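PDB 4Q0P: L-Ribose isomerase from Acinetobacter, which probably interconverts L-ribose and L-ribulose as a metal-dependent aldose-ketose isomerase of the cupin type, here holding cobalt and beta-L-ribopyranose. Local coordinates for residues A[76-81]-A[100-105]; A[120-125]-A[215-220]. All coordinates share one frame; numbering follows the deposited sequence.

Contact 1: residues A[76-81]-A[100-105]. With 0MK (beta-L-ribopyranose), chain C.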
loop_
_atom_site.group_PDB
_atom_site.type_symbol
_atom_site.label_atom_id
_atom_site.label_comp_id
_atom_site.label_asym_id
_atom_site.label_seq_id
_atom_site.Cartn_x
_atom_site.Cartn_y
_atom_site.Cartn_z
ATOM N N ILE A 76 -8.557 -0.532 18.715
ATOM C CA ILE A 76 -9.372 -1.318 17.812
ATOM C C ILE A 76 -10.293 -0.404 17.010
ATOM O O ILE A 76 -11.011 0.419 17.581
ATOM C CB ILE A 76 -10.246 -2.342 18.568
ATOM C CG1 ILE A 76 -9.353 -3.371 19.273
ATOM C CG2 ILE A 76 -11.204 -3.022 17.595
ATOM C CD1 ILE A 76 -10.116 -4.471 20.004
ATOM N N PHE A 77 -10.249 -0.544 15.687
ATOM C CA PHE A 77 -11.102 0.225 14.792
ATOM C C PHE A 77 -11.976 -0.809 14.110
ATOM O O PHE A 77 -11.504 -1.572 13.275
ATOM C CB PHE A 77 -10.270 0.972 13.752
ATOM C CG PHE A 77 -9.449 2.084 14.325
ATOM C CD1 PHE A 77 -10.054 3.110 15.044
ATOM C CD2 PHE A 77 -8.069 2.120 14.129
ATOM C CE1 PHE A 77 -9.296 4.161 15.562
ATOM C CE2 PHE A 77 -7.298 3.170 14.641
ATOM C CZ PHE A 77 -7.914 4.189 15.358
ATOM N N GLU A 78 -13.246 -0.834 14.491
ATOM C CA GLU A 78 -14.203 -1.795 13.969
ATOM C C GLU A 78 -14.986 -1.250 12.780
ATOM O O GLU A 78 -15.740 -0.286 12.919
ATOM C CB GLU A 78 -15.152 -2.191 15.102
ATOM C CG GLU A 78 -16.275 -3.119 14.735
ATOM C CD GLU A 78 -17.194 -3.371 15.920
ATOM O OE1 GLU A 78 -16.764 -4.071 16.862
ATOM O OE2 GLU A 78 -18.336 -2.854 15.913
ATOM N N SER A 79 -14.804 -1.879 11.618
ATOM C CA SER A 79 -15.480 -1.454 10.396
ATOM C C SER A 79 -16.788 -2.194 10.190
ATOM O O SER A 79 -17.667 -1.723 9.467
ATOM C CB SER A 79 -14.581 -1.679 9.170
ATOM O OG SER A 79 -14.398 -3.060 8.901
ATOM N N LEU A 80 -16.918 -3.354 10.830
ATOM C CA LEU A 80 -18.127 -4.148 10.696
ATOM C C LEU A 80 -18.406 -5.057 11.894
ATOM O O LEU A 80 -17.493 -5.628 12.498
ATOM C CB LEU A 80 -18.036 -5.003 9.428
ATOM C CG LEU A 80 -19.239 -5.881 9.078
ATOM C CD1 LEU A 80 -20.308 -5.047 8.389
ATOM C CD2 LEU A 80 -18.780 -7.022 8.170
ATOM N N ASN A 81 -19.686 -5.174 12.233
ATOM C CA ASN A 81 -20.144 -6.050 13.303
ATOM C C ASN A 81 -21.598 -6.285 12.945
ATOM O O ASN A 81 -22.517 -5.698 13.515
ATOM C CB ASN A 81 -19.999 -5.397 14.681
ATOM C CG ASN A 81 -20.087 -6.414 15.808
ATOM O OD1 ASN A 81 -19.767 -7.587 15.623
ATOM N ND2 ASN A 81 -20.502 -5.967 16.983
ATOM N N GLY A 100 -22.657 -14.194 12.550
ATOM C CA GLY A 100 -22.482 -12.765 12.351
ATOM C C GLY A 100 -21.106 -12.509 11.757
ATOM O O GLY A 100 -20.328 -13.442 11.579
ATOM N N LEU A 101 -20.799 -11.253 11.458
ATOM C CA LEU A 101 -19.510 -10.902 10.866
ATOM C C LEU A 101 -18.921 -9.641 11.481
ATOM O O LEU A 101 -19.534 -8.576 11.436
ATOM C CB LEU A 101 -19.675 -10.698 9.361
ATOM C CG LEU A 101 -20.138 -11.929 8.581
ATOM C CD1 LEU A 101 -20.597 -11.520 7.182
ATOM C CD2 LEU A 101 -19.008 -12.942 8.519
ATOM N N CYS A 102 -17.728 -9.759 12.052
ATOM C CA CYS A 102 -17.073 -8.612 12.666
ATOM C C CYS A 102 -15.678 -8.433 12.061
ATOM O O CYS A 102 -14.835 -9.332 12.133
ATOM C CB CYS A 102 -16.988 -8.809 14.181
ATOM S SG CYS A 102 -16.197 -7.456 15.085
ATOM N N ASP A 103 -15.454 -7.270 11.449
ATOM C CA ASP A 103 -14.178 -6.953 10.809
ATOM C C ASP A 103 -13.601 -5.760 11.547
ATOM O O ASP A 103 -14.280 -4.755 11.722
ATOM C CB ASP A 103 -14.408 -6.573 9.336
ATOM C CG ASP A 103 -13.131 -6.617 8.503
ATOM O OD1 ASP A 103 -12.072 -6.158 8.980
ATOM O OD2 ASP A 103 -13.193 -7.103 7.349
ATOM N N LYS A 104 -12.352 -5.863 11.982
ATOM C CA LYS A 104 -11.731 -4.760 12.699
ATOM C C LYS A 104 -10.233 -4.762 12.499
ATOM O O LYS A 104 -9.635 -5.790 12.165
ATOM C CB LYS A 104 -12.022 -4.859 14.194
ATOM C CG LYS A 104 -11.245 -5.972 14.912
ATOM C CD LYS A 104 -12.189 -6.966 15.597
ATOM C CE LYS A 104 -12.984 -7.781 14.585
ATOM N NZ LYS A 104 -13.817 -8.838 15.246
ATOM N N LEU A 105 -9.634 -3.595 12.705
ATOM C CA LEU A 105 -8.200 -3.436 12.594
ATOM C C LEU A 105 -7.748 -3.226 14.033
ATOM O O LEU A 105 -8.340 -2.424 14.747
ATOM C CB LEU A 105 -7.861 -2.192 11.765
ATOM C CG LEU A 105 -6.396 -2.163 11.329
ATOM C CD1 LEU A 105 -6.190 -3.301 10.309
ATOM C CD2 LEU A 105 -6.030 -0.809 10.709
HETATM C C1 0MK C . -10.396 -9.872 19.810
HETATM C C2 0MK C . -11.377 -8.893 19.172
HETATM C C3 0MK C . -11.697 -7.736 20.129
HETATM C C4 0MK C . -12.058 -8.220 21.546
HETATM C C5 0MK C . -11.071 -9.274 22.059
HETATM O O1 0MK C . -9.161 -9.217 20.040
HETATM O O2 0MK C . -12.571 -9.574 18.811
HETATM O O3 0MK C . -12.774 -6.977 19.599
HETATM O O4 0MK C . -13.377 -8.740 21.564
HETATM O O5 0MK C . -10.909 -10.325 21.082
#
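The first torsion of I76 (chi1 -64°) sends CG1 and CD1 toward the sugar and puts CG2 anti to the backbone N, beside K104, which takes the tight rotamer with CG between N and carbonyl carbon (chi1 73°). The two side chains run side by side in the same direction, CG2 of I76 lying 4.0 Å from CB of K104. The isoleucine carries CD1 on to 3.6 Å from C3 of the ribopyranose, an apolar touch against the carbon skeleton, while the lysine bends at its second and third torsions. Behind them two antiparallel strands are joined by F77 and L105, each giving N-H to the other's carbonyl, the F77 N to L105 O bond being 2.8 Å and almost straight. Farther along, a classic beta bulge interrupts the pairing: S79 and L80 both face D103, whose O accepts S79 N at 2.9 Å and L80 N at 3.1 Å, the latter in the carbonyl plane on a lone pair. D103 N returns a bond to L80 O, and CD2 of L80 rests 4.0 Å from CB of L101. Across the sheet from K104, F77 packs on helix 19-35; OD1 of D103 is hydrogen-bonded to Y38, and OD2 makes a salt bridge with K190 of the second subunit. The chemistry is thus divided by face: one touches the sugar through the I76 methyl, while the K104 ammonium turns to E215, whereas the other buries an aspartate among polar partners.

Contact 2: residues A[120-125]-A[215-220]. With CO (cobalt (II) ion), chain B; 0MK (beta-L-ribopyranose), chain C.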
loop_
_atom_site.group_PDB
_atom_site.type_symbol
_atom_site.label_atom_id
_atom_site.label_comp_id
_atom_site.label_asym_id
_atom_site.label_seq_id
_atom_site.Cartn_x
_atom_site.Cartn_y
_atom_site.Cartn_z
ATOM N N GLY A 120 -17.084 -17.430 24.431
ATOM C CA GLY A 120 -17.881 -18.634 24.352
ATOM C C GLY A 120 -18.506 -18.751 22.975
ATOM O O GLY A 120 -18.752 -19.858 22.488
ATOM N N ARG A 121 -18.737 -17.608 22.329
ATOM C CA ARG A 121 -19.383 -17.597 21.016
ATOM C C ARG A 121 -18.514 -17.187 19.834
ATOM O O ARG A 121 -18.608 -17.771 18.751
ATOM C CB ARG A 121 -20.602 -16.676 21.070
ATOM C CG ARG A 121 -21.432 -16.854 22.331
ATOM C CD ARG A 121 -22.498 -15.782 22.454
ATOM N NE ARG A 121 -23.252 -15.886 23.701
ATOM C CZ ARG A 121 -22.735 -15.683 24.910
ATOM N NH1 ARG A 121 -21.453 -15.364 25.046
ATOM N NH2 ARG A 121 -23.502 -15.796 25.988
ATOM N N LYS A 122 -17.662 -16.191 20.040
ATOM C CA LYS A 122 -16.825 -15.677 18.962
ATOM C C LYS A 122 -15.590 -16.463 18.544
ATOM O O LYS A 122 -14.717 -16.773 19.362
ATOM C CB LYS A 122 -16.404 -14.240 19.281
ATOM C CG LYS A 122 -15.617 -13.566 18.172
ATOM C CD LYS A 122 -15.473 -12.074 18.424
ATOM C CE LYS A 122 -14.643 -11.806 19.662
ATOM N NZ LYS A 122 -14.626 -10.359 19.997
ATOM N N THR A 123 -15.540 -16.781 17.253
ATOM C CA THR A 123 -14.405 -17.461 16.638
ATOM C C THR A 123 -13.746 -16.365 15.786
ATOM O O THR A 123 -14.434 -15.668 15.030
ATOM C CB THR A 123 -14.857 -18.639 15.744
ATOM O OG1 THR A 123 -15.254 -19.742 16.574
ATOM C CG2 THR A 123 -13.727 -19.086 14.837
ATOM N N GLU A 124 -12.429 -16.211 15.926
ATOM C CA GLU A 124 -11.673 -15.172 15.222
ATOM C C GLU A 124 -10.648 -15.725 14.236
ATOM O O GLU A 124 -10.319 -16.911 14.250
ATOM C CB GLU A 124 -10.911 -14.299 16.231
ATOM C CG GLU A 124 -11.607 -14.088 17.564
ATOM C CD GLU A 124 -10.721 -13.418 18.620
ATOM O OE1 GLU A 124 -9.476 -13.562 18.573
ATOM O OE2 GLU A 124 -11.282 -12.757 19.516
ATOM N N SER A 125 -10.133 -14.836 13.391
ATOM C CA SER A 125 -9.107 -15.182 12.416
ATOM C C SER A 125 -8.208 -13.955 12.333
ATOM O O SER A 125 -8.690 -12.829 12.455
ATOM C CB SER A 125 -9.719 -15.483 11.044
ATOM O OG SER A 125 -10.200 -14.307 10.413
ATOM N N GLU A 215 -8.693 -8.426 11.986
ATOM C CA GLU A 215 -9.397 -9.567 12.529
ATOM C C GLU A 215 -10.750 -9.721 11.865
ATOM O O GLU A 215 -11.511 -8.759 11.739
ATOM C CB GLU A 215 -9.605 -9.429 14.033
ATOM C CG GLU A 215 -10.474 -10.549 14.606
ATOM C CD GLU A 215 -10.715 -10.397 16.086
ATOM O OE1 GLU A 215 -9.732 -10.464 16.852
ATOM O OE2 GLU A 215 -11.886 -10.207 16.486
ATOM N N VAL A 216 -11.026 -10.938 11.418
ATOM C CA VAL A 216 -12.299 -11.266 10.804
ATOM C C VAL A 216 -12.840 -12.370 11.707
ATOM O O VAL A 216 -12.263 -13.460 11.791
ATOM C CB VAL A 216 -12.128 -11.774 9.351
ATOM C CG1 VAL A 216 -13.431 -12.327 8.845
ATOM C CG2 VAL A 216 -11.676 -10.619 8.436
ATOM N N SER A 217 -13.928 -12.070 12.408
ATOM C CA SER A 217 -14.515 -13.029 13.332
ATOM C C SER A 217 -16.031 -12.991 13.263
ATOM O O SER A 217 -16.610 -12.215 12.505
ATOM C CB SER A 217 -14.085 -12.694 14.762
ATOM O OG SER A 217 -14.793 -11.560 15.232
ATOM N N THR A 218 -16.671 -13.845 14.054
ATOM C CA THR A 218 -18.121 -13.864 14.109
ATOM C C THR A 218 -18.503 -12.652 14.963
ATOM O O THR A 218 -17.620 -11.955 15.481
ATOM C CB THR A 218 -18.640 -15.183 14.735
ATOM O OG1 THR A 218 -17.988 -15.422 15.989
ATOM C CG2 THR A 218 -18.353 -16.351 13.802
ATOM N N TYR A 219 -19.800 -12.399 15.109
ATOM C CA TYR A 219 -20.282 -11.244 15.863
ATOM C C TYR A 219 -19.581 -11.046 17.201
ATOM O O TYR A 219 -19.306 -12.004 17.918
ATOM C CB TYR A 219 -21.789 -11.361 16.096
ATOM C CG TYR A 219 -22.441 -10.071 16.535
ATOM C CD1 TYR A 219 -22.782 -9.087 15.603
ATOM C CD2 TYR A 219 -22.733 -9.835 17.878
ATOM C CE1 TYR A 219 -23.402 -7.899 15.997
ATOM C CE2 TYR A 219 -23.355 -8.649 18.284
ATOM C CZ TYR A 219 -23.686 -7.689 17.335
ATOM O OH TYR A 219 -24.313 -6.528 17.724
ATOM N N SER A 220 -19.319 -9.790 17.540
ATOM C CA SER A 220 -18.655 -9.459 18.789
ATOM C C SER A 220 -19.657 -8.866 19.774
ATOM O O SER A 220 -20.055 -7.707 19.652
ATOM C CB SER A 220 -17.516 -8.470 18.528
ATOM O OG SER A 220 -16.811 -8.172 19.723
HETATM CO CO CO B . -10.327 -12.684 21.370
HETATM C C1 0MK C . -10.396 -9.872 19.810
HETATM C C2 0MK C . -11.377 -8.893 19.172
HETATM C C3 0MK C . -11.697 -7.736 20.129
HETATM C C4 0MK C . -12.058 -8.220 21.546
HETATM C C5 0MK C . -11.071 -9.274 22.059
HETATM O O1 0MK C . -9.161 -9.217 20.040
HETATM O O2 0MK C . -12.571 -9.574 18.811
HETATM O O3 0MK C . -12.774 -6.977 19.599
HETATM O O4 0MK C . -13.377 -8.740 21.564
HETATM O O5 0MK C . -10.909 -10.325 21.082
HETATM O O HOH W 1 -8.456 -11.911 20.511
#
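The metal and sugar site of this cupin-type barrel is built where 120-125 runs beside 215-220. E124 binds the cobalt through OE2 at 2.1 Å, together with H117, H119 and H199, the ring oxygen O5 of the ribopyranose and a water. The same water donates to OE1 of E124, which is also hydrogen-bonded to Y126. E215 comes from the adjacent strand with CG anti to its backbone N (chi1 174°) and an extended chain, which carries OE2 to 2.5 Å from the sugar's O2, whose proton it accepts. The two carboxylates have planes 30° apart and OE1 atoms 3.6 Å from each other. K122 runs past T218 the other way, and its bend at chi3 (65°) brings NZ to the sugar, where it donates to O4 at 2.6 Å; a second bond, to OG of S220 at 3.1 Å, helps fix the ammonium. The two segments are tied by two hydroxyls, T218 OG1 taking T123 N at 3.1 Å and S125 OG giving to V216 O at 2.6 Å in the carbonyl plane, and by the backbone bond T218 N to T123 O. Strand 211-217 lies between 101-108 and 124-130 in the antiparallel sheet, with E215 and S217 bonded through their backbones to K104 and C102, and E124 to M193 in the next strand.

In the fold
Both contacts are buried and belong to the same antiparallel sheet, where strands 101-108 and 211-217 are neighbours; their centres lie about 9 Å apart. Contact 1 is mainly a backbone pairing interrupted by a bulge, and it touches the sugar through apolar carbon. Contact 2 relies more on side chains, with a metal ligand, a carboxylate and an ammonium gathered round the same ribopyranose. The two are joined through C102 N and S217 O, 2.7 Å apart and probably hydrogen-bonded, and a lysine of contact 1 serves as second shell to a sugar-binding glutamate of contact 2. Each also packs against the second subunit, which places this sheet at a subunit interface.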